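Local coordinates for protein WYL1 (Ruminococcus sp., PDB 6OAW) that serves as an accessory protein of the type VI-D CRISPR-Cas system, probably modulating the CRISPR effector, and carries a WYL domain, at residues L87-E92 / K155-T160; D308-Y313 / L367-S372; R219-I224 / C241-K246; S176-E181 / E232-N237. One frame throughout, in Å; residues are numbered along the deposited sequence. Where two conformers were deposited one is given.

Contact 1 of 4, residues L87-E92 / K155-T160; sequences LNAFVE and KVYSLT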
# COMPACT_ATOMS: atom_id res chain seq x y z
N LEU B 87 3.98 -14.73 -5.12
CA LEU B 87 4.05 -14.47 -3.66
C LEU B 87 5.42 -14.91 -3.16
O LEU B 87 5.88 -15.99 -3.57
CB LEU B 87 2.99 -15.29 -2.93
CG LEU B 87 1.55 -14.86 -3.07
CD1 LEU B 87 0.70 -15.66 -2.11
CD2 LEU B 87 1.44 -13.37 -2.80
N ASN B 88 5.98 -14.12 -2.25
CA ASN B 88 7.21 -14.40 -1.48
C ASN B 88 7.05 -15.72 -0.72
O ASN B 88 8.08 -16.36 -0.54
CB ASN B 88 7.56 -13.21 -0.60
CG ASN B 88 7.97 -12.02 -1.44
OD1 ASN B 88 8.62 -12.18 -2.47
ND2 ASN B 88 7.57 -10.83 -1.03
N ALA B 89 5.84 -16.15 -0.35
CA ALA B 89 5.61 -17.41 0.40
C ALA B 89 5.87 -18.63 -0.48
O ALA B 89 6.18 -19.70 0.09
CB ALA B 89 4.22 -17.47 0.97
N PHE B 90 5.68 -18.51 -1.79
CA PHE B 90 6.02 -19.57 -2.77
C PHE B 90 7.50 -19.41 -3.16
O PHE B 90 7.98 -18.29 -3.32
CB PHE B 90 5.05 -19.57 -3.95
CG PHE B 90 3.71 -20.14 -3.58
CD1 PHE B 90 3.50 -21.52 -3.53
CD2 PHE B 90 2.67 -19.30 -3.18
CE1 PHE B 90 2.26 -22.04 -3.17
CE2 PHE B 90 1.44 -19.82 -2.82
CZ PHE B 90 1.23 -21.18 -2.82
N VAL B 91 8.19 -20.53 -3.31
CA VAL B 91 9.68 -20.59 -3.27
C VAL B 91 10.19 -21.12 -4.62
O VAL B 91 11.21 -20.61 -5.05
CB VAL B 91 10.21 -21.42 -2.08
CG1 VAL B 91 11.70 -21.23 -1.92
CG2 VAL B 91 9.51 -21.09 -0.77
N GLU B 92 9.51 -22.07 -5.26
CA GLU B 92 9.91 -22.60 -6.59
C GLU B 92 10.33 -21.47 -7.55
O GLU B 92 11.43 -21.54 -8.10
CB GLU B 92 8.77 -23.43 -7.17
CG GLU B 92 9.05 -23.94 -8.58
CD GLU B 92 9.53 -25.35 -8.65
OE1 GLU B 92 10.77 -25.54 -8.83
OE2 GLU B 92 8.67 -26.26 -8.52
N LYS B 155 11.06 -27.40 2.60
CA LYS B 155 12.36 -27.08 3.25
C LYS B 155 12.25 -25.74 3.99
O LYS B 155 12.65 -25.68 5.16
CB LYS B 155 13.49 -27.04 2.22
CG LYS B 155 14.02 -28.39 1.75
CD LYS B 155 15.16 -28.22 0.75
CE LYS B 155 15.57 -29.50 0.05
NZ LYS B 155 16.92 -29.92 0.46
N VAL B 156 11.71 -24.72 3.34
CA VAL B 156 11.58 -23.35 3.94
C VAL B 156 10.70 -23.41 5.19
O VAL B 156 11.05 -22.72 6.18
CB VAL B 156 11.06 -22.32 2.92
CG1 VAL B 156 10.59 -21.05 3.61
CG2 VAL B 156 12.15 -22.00 1.88
N TYR B 157 9.60 -24.16 5.14
CA TYR B 157 8.57 -24.16 6.23
C TYR B 157 8.75 -25.41 7.11
O TYR B 157 7.85 -25.68 7.92
CB TYR B 157 7.18 -23.99 5.61
CG TYR B 157 7.02 -22.72 4.81
CD1 TYR B 157 7.08 -21.48 5.42
CD2 TYR B 157 6.82 -22.76 3.44
CE1 TYR B 157 6.95 -20.30 4.70
CE2 TYR B 157 6.70 -21.59 2.70
CZ TYR B 157 6.75 -20.36 3.34
OH TYR B 157 6.63 -19.21 2.62
N SER B 158 9.89 -26.11 6.98
CA SER B 158 10.23 -27.35 7.74
C SER B 158 9.02 -28.28 7.82
O SER B 158 8.61 -28.60 8.95
CB SER B 158 10.75 -26.99 9.12
OG SER B 158 11.81 -26.06 9.02
N LEU B 159 8.41 -28.64 6.68
CA LEU B 159 7.31 -29.64 6.57
C LEU B 159 6.08 -29.23 7.40
O LEU B 159 5.23 -30.10 7.62
CB LEU B 159 7.84 -31.00 7.03
CG LEU B 159 9.10 -31.50 6.31
CD1 LEU B 159 9.83 -32.57 7.09
CD2 LEU B 159 8.75 -32.00 4.92
N THR B 160 5.94 -27.97 7.82
CA THR B 160 4.85 -27.55 8.74
C THR B 160 3.78 -26.78 7.97
O THR B 160 3.99 -25.58 7.70
CB THR B 160 5.40 -26.71 9.89
OG1 THR B 160 6.53 -27.40 10.43
CG2 THR B 160 4.36 -26.47 10.95
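Tyr157 approaches Ala89 with the hydroxyl end of its ring, and Val156, its neighbour in sequence, turns to Val91 of the same loop. The phenol lies with the carbonyl oxygen Ala89 O at its edge, in the plane of the ring. Tyr157 OH donates to Ala89 O over 2.6 Å, arriving in the carbonyl plane on a lone pair, with a C=O...donor angle of 109°. This side-on approach also brings Tyr157 OH to 3.4 Å from Ala89 CB. Tyr157 CG is anti to its own carbonyl carbon (chi1 -59°), beside the backbone N. One face of the ring is covered from within the same segment, where Val156 CG1 sits 3.7 Å above the plane, over the centre. The other branch of that valine meets Val91 tip to tip: Val156 CG2 is 3.8 Å from Val91 CG2 and 3.9 Å from Val91 CG1. A Schellman motif with Ser158 as its C-prime residue ends the helix just beyond. Glu153, one turn earlier, accepts from the backbone N of both Val91 and Glu92 at the start of helix 92-96, and Phe164 meets the Tyr157 ring. The chemistry is a single short phenol-to-carbonyl bond beside a small valine contact: the bond gives the carbonyl of the buried Ala89 a partner and should fix the tyrosine's reach, while the valines add apolar contact.

Contact 2 of 4, residues D308-Y313 / L367-S372; sequences DISKVY and LSPSDS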
# COMPACT_ATOMS: atom_id res chain seq x y z
N ASP B 308 -16.11 15.75 -23.88
CA ASP B 308 -17.02 16.93 -23.85
C ASP B 308 -16.39 18.05 -23.00
O ASP B 308 -15.50 17.73 -22.20
CB ASP B 308 -18.40 16.53 -23.32
CG ASP B 308 -19.43 16.25 -24.41
OD1 ASP B 308 -19.16 16.53 -25.61
OD2 ASP B 308 -20.52 15.79 -24.05
N ILE B 309 -16.84 19.29 -23.17
CA ILE B 309 -16.31 20.47 -22.44
C ILE B 309 -16.98 20.52 -21.07
O ILE B 309 -18.17 20.31 -21.03
CB ILE B 309 -16.56 21.79 -23.20
CG1 ILE B 309 -16.05 21.74 -24.64
CG2 ILE B 309 -15.99 22.96 -22.40
CD1 ILE B 309 -14.54 21.73 -24.75
N SER B 310 -16.20 20.68 -20.01
CA SER B 310 -16.67 21.07 -18.67
C SER B 310 -16.04 22.43 -18.41
O SER B 310 -14.83 22.54 -18.61
CB SER B 310 -16.31 20.10 -17.55
OG SER B 310 -16.92 18.84 -17.72
N LYS B 311 -16.85 23.41 -18.00
CA LYS B 311 -16.36 24.74 -17.59
C LYS B 311 -16.25 24.74 -16.07
O LYS B 311 -17.29 24.47 -15.39
CB LYS B 311 -17.29 25.81 -18.16
CG LYS B 311 -17.11 26.04 -19.65
CD LYS B 311 -18.07 27.07 -20.19
CE LYS B 311 -18.08 27.11 -21.70
NZ LYS B 311 -18.59 28.43 -22.15
N VAL B 312 -15.05 25.00 -15.57
CA VAL B 312 -14.77 25.05 -14.10
C VAL B 312 -14.07 26.36 -13.76
O VAL B 312 -13.02 26.61 -14.32
CB VAL B 312 -13.93 23.86 -13.63
CG1 VAL B 312 -13.85 23.84 -12.12
CG2 VAL B 312 -14.51 22.56 -14.13
N TYR B 313 -14.67 27.16 -12.88
CA TYR B 313 -14.04 28.38 -12.32
C TYR B 313 -13.10 27.92 -11.21
O TYR B 313 -13.59 27.27 -10.26
CB TYR B 313 -15.07 29.36 -11.78
CG TYR B 313 -14.47 30.64 -11.26
CD1 TYR B 313 -14.21 31.69 -12.11
CD2 TYR B 313 -14.15 30.79 -9.92
CE1 TYR B 313 -13.63 32.86 -11.65
CE2 TYR B 313 -13.59 31.96 -9.44
CZ TYR B 313 -13.32 32.99 -10.31
OH TYR B 313 -12.78 34.17 -9.85
N LEU B 367 -19.40 24.83 -13.79
CA LEU B 367 -20.44 25.70 -14.39
C LEU B 367 -21.21 24.93 -15.47
O LEU B 367 -22.37 25.25 -15.67
CB LEU B 367 -19.80 26.97 -14.95
CG LEU B 367 -19.08 27.77 -13.87
CD1 LEU B 367 -18.40 29.01 -14.42
CD2 LEU B 367 -20.05 28.14 -12.75
N SER B 368 -20.58 23.97 -16.13
CA SER B 368 -21.22 23.16 -17.20
C SER B 368 -20.42 21.88 -17.38
O SER B 368 -19.27 21.81 -16.99
CB SER B 368 -21.35 23.93 -18.50
OG SER B 368 -20.08 24.18 -19.01
N PRO B 369 -21.03 20.80 -17.92
CA PRO B 369 -22.39 20.84 -18.45
C PRO B 369 -23.47 21.00 -17.34
O PRO B 369 -23.16 20.90 -16.18
CB PRO B 369 -22.43 19.50 -19.20
CG PRO B 369 -21.62 18.59 -18.31
CD PRO B 369 -20.43 19.46 -17.97
N SER B 370 -24.74 21.19 -17.73
CA SER B 370 -25.83 21.56 -16.80
C SER B 370 -26.00 20.46 -15.74
O SER B 370 -26.20 20.77 -14.60
CB SER B 370 -27.12 21.85 -17.58
OG SER B 370 -27.55 20.69 -18.28
N ASP B 371 -25.93 19.20 -16.13
CA ASP B 371 -25.86 18.00 -15.26
C ASP B 371 -24.92 18.13 -14.07
O ASP B 371 -25.33 17.84 -12.90
CB ASP B 371 -25.19 16.88 -16.04
CG ASP B 371 -26.22 16.08 -16.75
OD1 ASP B 371 -27.38 16.37 -16.47
OD2 ASP B 371 -25.84 15.19 -17.51
N SER B 372 -23.66 18.43 -14.38
CA SER B 372 -22.58 18.59 -13.38
C SER B 372 -22.90 19.79 -12.48
O SER B 372 -22.87 19.67 -11.26
CB SER B 372 -21.26 18.74 -14.08
OG SER B 372 -21.01 17.60 -14.91
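Two flat carbonyl groups, those of Lys311 and Ser368, organise the meeting of strand 310-314 with the end of strand 364-368. Lys311 N donates a hydrogen bond to Ser368 O from above its carbonyl plane, 3.1 Å away and 46° out of that plane, and Ser310 CA also makes a CA-H...O contact with the same oxygen. Lys311 O, by contrast, accepts a hydrogen bond from Leu367 N at 2.7 Å, tilted only 19° from its plane; Ser368 N adds a weak bond to it. One carbonyl therefore serves two successive N-H groups. Next to it, Ser368 OG takes the crowded position between its backbone N and carbonyl carbon (chi1 67°), which places it 3.3 Å from Lys311 CB, against the root of an extended lysine chain. Pro369 follows a cis peptide bond and presents CD to the other strand, 3.6 Å from Ser310 OG. At the opposite end of the contact, Leu367 CD1 touches Tyr313 CB at 4.3 Å. Strand 342-346 pairs with the far side of strand 310-314, Val353 of helix 350-357 touches Ser310, and Leu367 packs on Glu390 of the second subunit. With Leu367 and Ser368 both facing Lys311 across the antiparallel pair, the arrangement is a classic beta bulge, on a strand that is outermost, within this chain, in a three-stranded antiparallel sheet and gives way to helix 370-389.

Contact 3 of 4, residues R219-I224 / C241-K246; sequences RRIRLI and CLSDEK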
# COMPACT_ATOMS: atom_id res chain seq x y z
N ARG B 219 -24.65 -9.70 -20.18
CA ARG B 219 -24.72 -9.72 -21.68
C ARG B 219 -23.62 -10.65 -22.22
O ARG B 219 -22.44 -10.43 -21.84
CB ARG B 219 -24.51 -8.31 -22.26
CG ARG B 219 -25.72 -7.39 -22.25
CD ARG B 219 -25.32 -5.95 -22.55
NE ARG B 219 -26.43 -5.01 -22.48
CZ ARG B 219 -26.33 -3.68 -22.56
NH1 ARG B 219 -27.41 -2.93 -22.49
NH2 ARG B 219 -25.15 -3.11 -22.72
N ARG B 220 -23.95 -11.61 -23.08
CA ARG B 220 -22.97 -12.38 -23.88
C ARG B 220 -22.49 -11.49 -25.03
O ARG B 220 -23.30 -11.20 -25.93
CB ARG B 220 -23.56 -13.69 -24.41
CG ARG B 220 -22.59 -14.54 -25.22
CD ARG B 220 -22.68 -16.05 -24.97
NE ARG B 220 -22.66 -16.91 -26.17
CZ ARG B 220 -21.79 -17.89 -26.42
NH1 ARG B 220 -20.81 -18.18 -25.57
NH2 ARG B 220 -21.92 -18.60 -27.52
N ILE B 221 -21.22 -11.06 -24.98
CA ILE B 221 -20.57 -10.16 -25.97
C ILE B 221 -19.36 -10.88 -26.58
O ILE B 221 -19.00 -11.97 -26.09
CB ILE B 221 -20.18 -8.82 -25.32
CG1 ILE B 221 -19.10 -8.98 -24.25
CG2 ILE B 221 -21.41 -8.13 -24.75
CD1 ILE B 221 -18.53 -7.65 -23.75
N ARG B 222 -18.78 -10.28 -27.62
CA ARG B 222 -17.56 -10.77 -28.29
C ARG B 222 -16.42 -9.80 -27.98
O ARG B 222 -16.62 -8.58 -28.12
CB ARG B 222 -17.82 -10.94 -29.79
CG ARG B 222 -18.84 -12.02 -30.10
CD ARG B 222 -18.98 -12.27 -31.59
NE ARG B 222 -19.65 -11.13 -32.20
CZ ARG B 222 -19.52 -10.78 -33.48
NH1 ARG B 222 -18.73 -11.45 -34.30
NH2 ARG B 222 -20.19 -9.73 -33.93
N LEU B 223 -15.29 -10.34 -27.50
CA LEU B 223 -14.08 -9.56 -27.15
C LEU B 223 -12.93 -10.00 -28.04
O LEU B 223 -12.77 -11.21 -28.24
CB LEU B 223 -13.69 -9.82 -25.70
CG LEU B 223 -14.74 -9.47 -24.66
CD1 LEU B 223 -14.23 -9.86 -23.28
CD2 LEU B 223 -15.08 -7.98 -24.71
N ILE B 224 -12.14 -9.04 -28.50
CA ILE B 224 -10.78 -9.26 -29.08
C ILE B 224 -9.80 -8.65 -28.08
O ILE B 224 -9.62 -7.44 -28.06
CB ILE B 224 -10.64 -8.64 -30.48
CG1 ILE B 224 -11.78 -9.07 -31.42
CG2 ILE B 224 -9.27 -9.00 -31.06
CD1 ILE B 224 -11.81 -8.34 -32.74
N CYS B 241 -9.47 -3.89 -24.94
CA CYS B 241 -9.85 -4.85 -26.01
C CYS B 241 -10.67 -4.14 -27.09
O CYS B 241 -10.99 -2.97 -26.91
CB CYS B 241 -10.67 -5.98 -25.42
SG CYS B 241 -12.20 -5.40 -24.65
N LEU B 242 -11.03 -4.86 -28.15
CA LEU B 242 -12.18 -4.47 -29.02
C LEU B 242 -13.39 -5.29 -28.57
O LEU B 242 -13.19 -6.48 -28.23
CB LEU B 242 -11.87 -4.71 -30.49
CG LEU B 242 -10.52 -4.20 -30.98
CD1 LEU B 242 -10.46 -4.22 -32.50
CD2 LEU B 242 -10.23 -2.79 -30.47
N SER B 243 -14.57 -4.67 -28.54
CA SER B 243 -15.84 -5.31 -28.13
C SER B 243 -16.97 -4.91 -29.09
O SER B 243 -16.89 -3.81 -29.68
CB SER B 243 -16.16 -4.95 -26.73
OG SER B 243 -17.48 -5.34 -26.41
N ASP B 244 -17.96 -5.78 -29.23
CA ASP B 244 -19.16 -5.56 -30.09
C ASP B 244 -20.34 -5.14 -29.20
O ASP B 244 -21.46 -5.11 -29.70
CB ASP B 244 -19.45 -6.81 -30.92
CG ASP B 244 -20.09 -7.94 -30.12
OD1 ASP B 244 -20.20 -7.79 -28.89
OD2 ASP B 244 -20.53 -8.93 -30.74
N GLU B 245 -20.11 -4.83 -27.93
CA GLU B 245 -21.21 -4.53 -26.98
C GLU B 245 -21.90 -3.22 -27.41
O GLU B 245 -23.14 -3.21 -27.45
CB GLU B 245 -20.72 -4.45 -25.54
CG GLU B 245 -21.85 -4.38 -24.54
CD GLU B 245 -21.43 -4.35 -23.08
OE1 GLU B 245 -20.22 -4.39 -22.82
OE2 GLU B 245 -22.33 -4.29 -22.22
N LYS B 246 -21.13 -2.17 -27.68
CA LYS B 246 -21.63 -0.77 -27.80
C LYS B 246 -22.55 -0.64 -29.04
O LYS B 246 -23.47 0.20 -29.01
CB LYS B 246 -20.46 0.21 -27.82
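Two salt bridges, Arg219 to Glu245 and Arg222 to Asp244, tie strand 219-230 to the two residues that follow strand 237-243. In the first, Arg219 NH2 reaches Glu245 OE2 at 3.1 Å, on the anti side of the carboxylate; the side chains cross at about a right angle, and the guanidinium and carboxylate planes stand 88° apart. In the second, Arg222 NE lies 2.8 Å from Asp244 OD2, above the carboxylate plane, and Arg222 NH2 adds a weak bond to the same oxygen. Arg222 NH1 forms a further salt bridge with Glu275, and its guanidinium makes a cation-pi contact with Phe206.

Among the hydrogen bonds, the Asp244 carboxylate also takes one from the main chain. Asp244 CG stands between the backbone N and carbonyl carbon (chi1 76°), and Asp244 OD1 accepts from Arg222 N at 3.1 Å, nearly straight at 173°. Asp244 N returns a bond to Arg222 O at 3.3 Å. Further along, regular antiparallel pairing takes over: Ile224 N to Leu242 O is 2.8 Å and Leu242 N to Ile224 O is 2.9 Å. Tyr257 OH of strand 253-258 hydrogen-bonds to both Ser243 OG and Glu245 OE1.

Apolar contacts lie beside these bonds. Leu223 CD2 meets Cys241 SG at 3.9 Å, and Ile224 CB faces Leu242 CB at 4.1 Å. Ile221 CG2 packs on the aliphatic part of Glu245.

Where the strand pairing ends, then, a buried aspartate carries it on, with one oxygen serving a backbone N-H and the other an arginine. The two acids around Arg222 would favour its charge, and that charge probably helps keep Asp244 ionised.

Contact 4 of 4, residues S176-E181 / E232-N237; sequences SDCERE and EYKMYN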
# COMPACT_ATOMS: atom_id res chain seq x y z
N SER B 176 -1.07 -5.14 -3.20
CA SER B 176 -1.97 -4.03 -3.62
C SER B 176 -3.36 -4.59 -3.99
O SER B 176 -3.46 -5.80 -4.30
CB SER B 176 -1.35 -3.28 -4.77
OG SER B 176 -1.46 -4.05 -5.96
N ASP B 177 -4.39 -3.74 -3.99
CA ASP B 177 -5.75 -4.14 -4.41
C ASP B 177 -5.70 -4.85 -5.77
O ASP B 177 -6.26 -5.95 -5.86
CB ASP B 177 -6.72 -2.94 -4.38
CG ASP B 177 -6.97 -2.39 -2.97
OD1 ASP B 177 -6.47 -2.99 -2.00
OD2 ASP B 177 -7.66 -1.35 -2.84
N CYS B 178 -5.02 -4.28 -6.77
CA CYS B 178 -5.00 -4.82 -8.15
C CYS B 178 -4.26 -6.15 -8.17
O CYS B 178 -4.69 -7.05 -8.94
CB CYS B 178 -4.48 -3.82 -9.18
SG CYS B 178 -2.70 -3.46 -9.15
N GLU B 179 -3.22 -6.32 -7.34
CA GLU B 179 -2.52 -7.62 -7.28
C GLU B 179 -3.47 -8.66 -6.70
O GLU B 179 -3.58 -9.73 -7.29
CB GLU B 179 -1.21 -7.54 -6.50
CG GLU B 179 -0.06 -6.99 -7.33
CD GLU B 179 1.12 -6.51 -6.49
OE1 GLU B 179 0.91 -6.07 -5.32
OE2 GLU B 179 2.25 -6.63 -6.97
N ARG B 180 -4.15 -8.36 -5.59
CA ARG B 180 -5.04 -9.35 -4.94
C ARG B 180 -6.13 -9.74 -5.92
O ARG B 180 -6.44 -10.94 -5.99
CB ARG B 180 -5.60 -8.83 -3.61
CG ARG B 180 -4.52 -8.61 -2.57
CD ARG B 180 -5.03 -8.34 -1.18
NE ARG B 180 -6.23 -7.51 -1.15
CZ ARG B 180 -6.27 -6.18 -1.15
NH1 ARG B 180 -5.16 -5.46 -1.22
NH2 ARG B 180 -7.44 -5.57 -1.13
N GLU B 181 -6.62 -8.78 -6.69
CA GLU B 181 -7.72 -9.00 -7.66
C GLU B 181 -7.27 -9.97 -8.76
O GLU B 181 -8.08 -10.79 -9.20
CB GLU B 181 -8.20 -7.65 -8.20
CG GLU B 181 -9.50 -7.77 -8.95
CD GLU B 181 -9.85 -6.57 -9.81
OE1 GLU B 181 -9.02 -6.21 -10.71
OE2 GLU B 181 -10.91 -6.00 -9.55
N GLU B 232 -3.28 3.57 -12.48
CA GLU B 232 -2.00 4.04 -11.91
C GLU B 232 -2.05 3.97 -10.37
O GLU B 232 -0.99 4.12 -9.80
CB GLU B 232 -1.72 5.50 -12.30
CG GLU B 232 -1.53 5.72 -13.78
CD GLU B 232 -1.11 7.15 -14.09
OE1 GLU B 232 -1.77 8.10 -13.56
OE2 GLU B 232 -0.08 7.29 -14.80
N TYR B 233 -3.22 3.85 -9.74
CA TYR B 233 -3.33 3.84 -8.25
C TYR B 233 -3.44 2.41 -7.74
O TYR B 233 -3.67 2.22 -6.57
CB TYR B 233 -4.44 4.80 -7.81
CG TYR B 233 -4.03 6.22 -8.08
CD1 TYR B 233 -4.25 6.79 -9.33
CD2 TYR B 233 -3.36 6.97 -7.13
CE1 TYR B 233 -3.85 8.09 -9.62
CE2 TYR B 233 -2.92 8.26 -7.41
CZ TYR B 233 -3.12 8.79 -8.68
OH TYR B 233 -2.73 10.07 -8.95
N LYS B 234 -3.25 1.42 -8.60
CA LYS B 234 -3.17 -0.00 -8.21
C LYS B 234 -4.48 -0.44 -7.57
O LYS B 234 -4.39 -1.28 -6.68
CB LYS B 234 -1.98 -0.22 -7.26
CG LYS B 234 -0.63 0.04 -7.88
CD LYS B 234 0.51 -0.10 -6.88
CE LYS B 234 1.87 0.04 -7.53
NZ LYS B 234 2.96 -0.50 -6.66
N MSE B 235 -5.62 0.08 -8.04
CA MSE B 235 -6.98 -0.26 -7.49
C MSE B 235 -7.61 -1.40 -8.30
O MSE B 235 -7.91 -2.43 -7.70
CB MSE B 235 -7.89 0.97 -7.43
CG MSE B 235 -7.39 2.10 -6.53
SE MSE B 235 -7.35 1.67 -4.60
CE MSE B 235 -5.49 1.36 -4.02
N TYR B 236 -7.79 -1.25 -9.61
CA TYR B 236 -8.55 -2.23 -10.44
C TYR B 236 -7.76 -2.66 -11.66
O TYR B 236 -6.91 -1.88 -12.13
CB TYR B 236 -9.91 -1.63 -10.83
CG TYR B 236 -10.76 -1.30 -9.63
CD1 TYR B 236 -11.26 -2.31 -8.82
CD2 TYR B 236 -10.97 0.02 -9.24
CE1 TYR B 236 -11.99 -2.02 -7.67
CE2 TYR B 236 -11.70 0.32 -8.10
CZ TYR B 236 -12.23 -0.70 -7.32
OH TYR B 236 -12.95 -0.41 -6.20
N ASN B 237 -8.02 -3.88 -12.13
CA ASN B 237 -7.51 -4.42 -13.40
C ASN B 237 -8.59 -4.29 -14.48
O ASN B 237 -9.77 -4.59 -14.21
CB ASN B 237 -7.04 -5.86 -13.27
CG ASN B 237 -5.96 -5.99 -12.22
OD1 ASN B 237 -4.80 -5.68 -12.48
ND2 ASN B 237 -6.36 -6.40 -11.02
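Glu181 reaches from helix 177-184 to Asn237, and its chain, extended beyond CG, can be followed outward. Glu181 CB lies 3.6 Å from Asn237 ND2; CG, anti to the backbone N (chi1 -168°), passes the same nitrogen slightly farther off, the two side chains sliding by each other in opposite directions. Glu181 CD is 3.7 Å from Asn237 ND2. At the tip, Asn237 ND2 donates to Glu181 OE1 at 2.7 Å on the anti side of the carboxylate, while Asn237 N donates to it at 2.9 Å on the syn side, so a single oxygen holds both the main chain and the side chain of the asparagine. The other oxygen, Glu181 OE2, sits at the edge of the Tyr236 ring, in its plane and 3.8 Å from Tyr236 CD1.

The amide is gripped further. Asn237 ND2 also donates to Cys178 O over 2.7 Å, with that oxygen in the amide plane, and Asn237 OD1 accepts from Arg182 and Ser230. Closer to the helix start, Cys178 N donates to Lys234 O at 3.1 Å, from above the carbonyl plane, and Cys178 SG lies 3.6 Å from Lys234 CA. Asp231 steadies the loop by accepting from the backbone N of Met235, a selenomethionine, and of Tyr236. The second subunit lies alongside, its Leu326 packing on Tyr236.

Ser176 and Glu179 form a capping box at the helix N-terminus: Ser176 OG accepts from Glu179 N, and Glu179 OE1 from Ser176 N. The whole is a capped helix start docked against the connection of a beta hairpin, strands 219-230 and 237-243.

How the contacts relate
Contacts 3 and 4 involve the same hairpin: 219-224 and 241-246 pair its strands, while 232-237 lies in the loop joining them and meets helix 177-184, so their segments alternate along the chain. Contact 4 lies nearest the chain's centre yet is only partly buried and borders the second subunit. Contacts 1 and 3 are buried, but they differ: one rests on a phenol-to-carbonyl bond and valines, the other on strand pairing with salt bridges. Contact 2 is at the surface, on a strand outermost within the chain and also near the second subunit, and relies mostly on main-chain bonds. Contacts 1 and 2 lie on opposite sides of the chain's centre, their own centres about 55 Å apart.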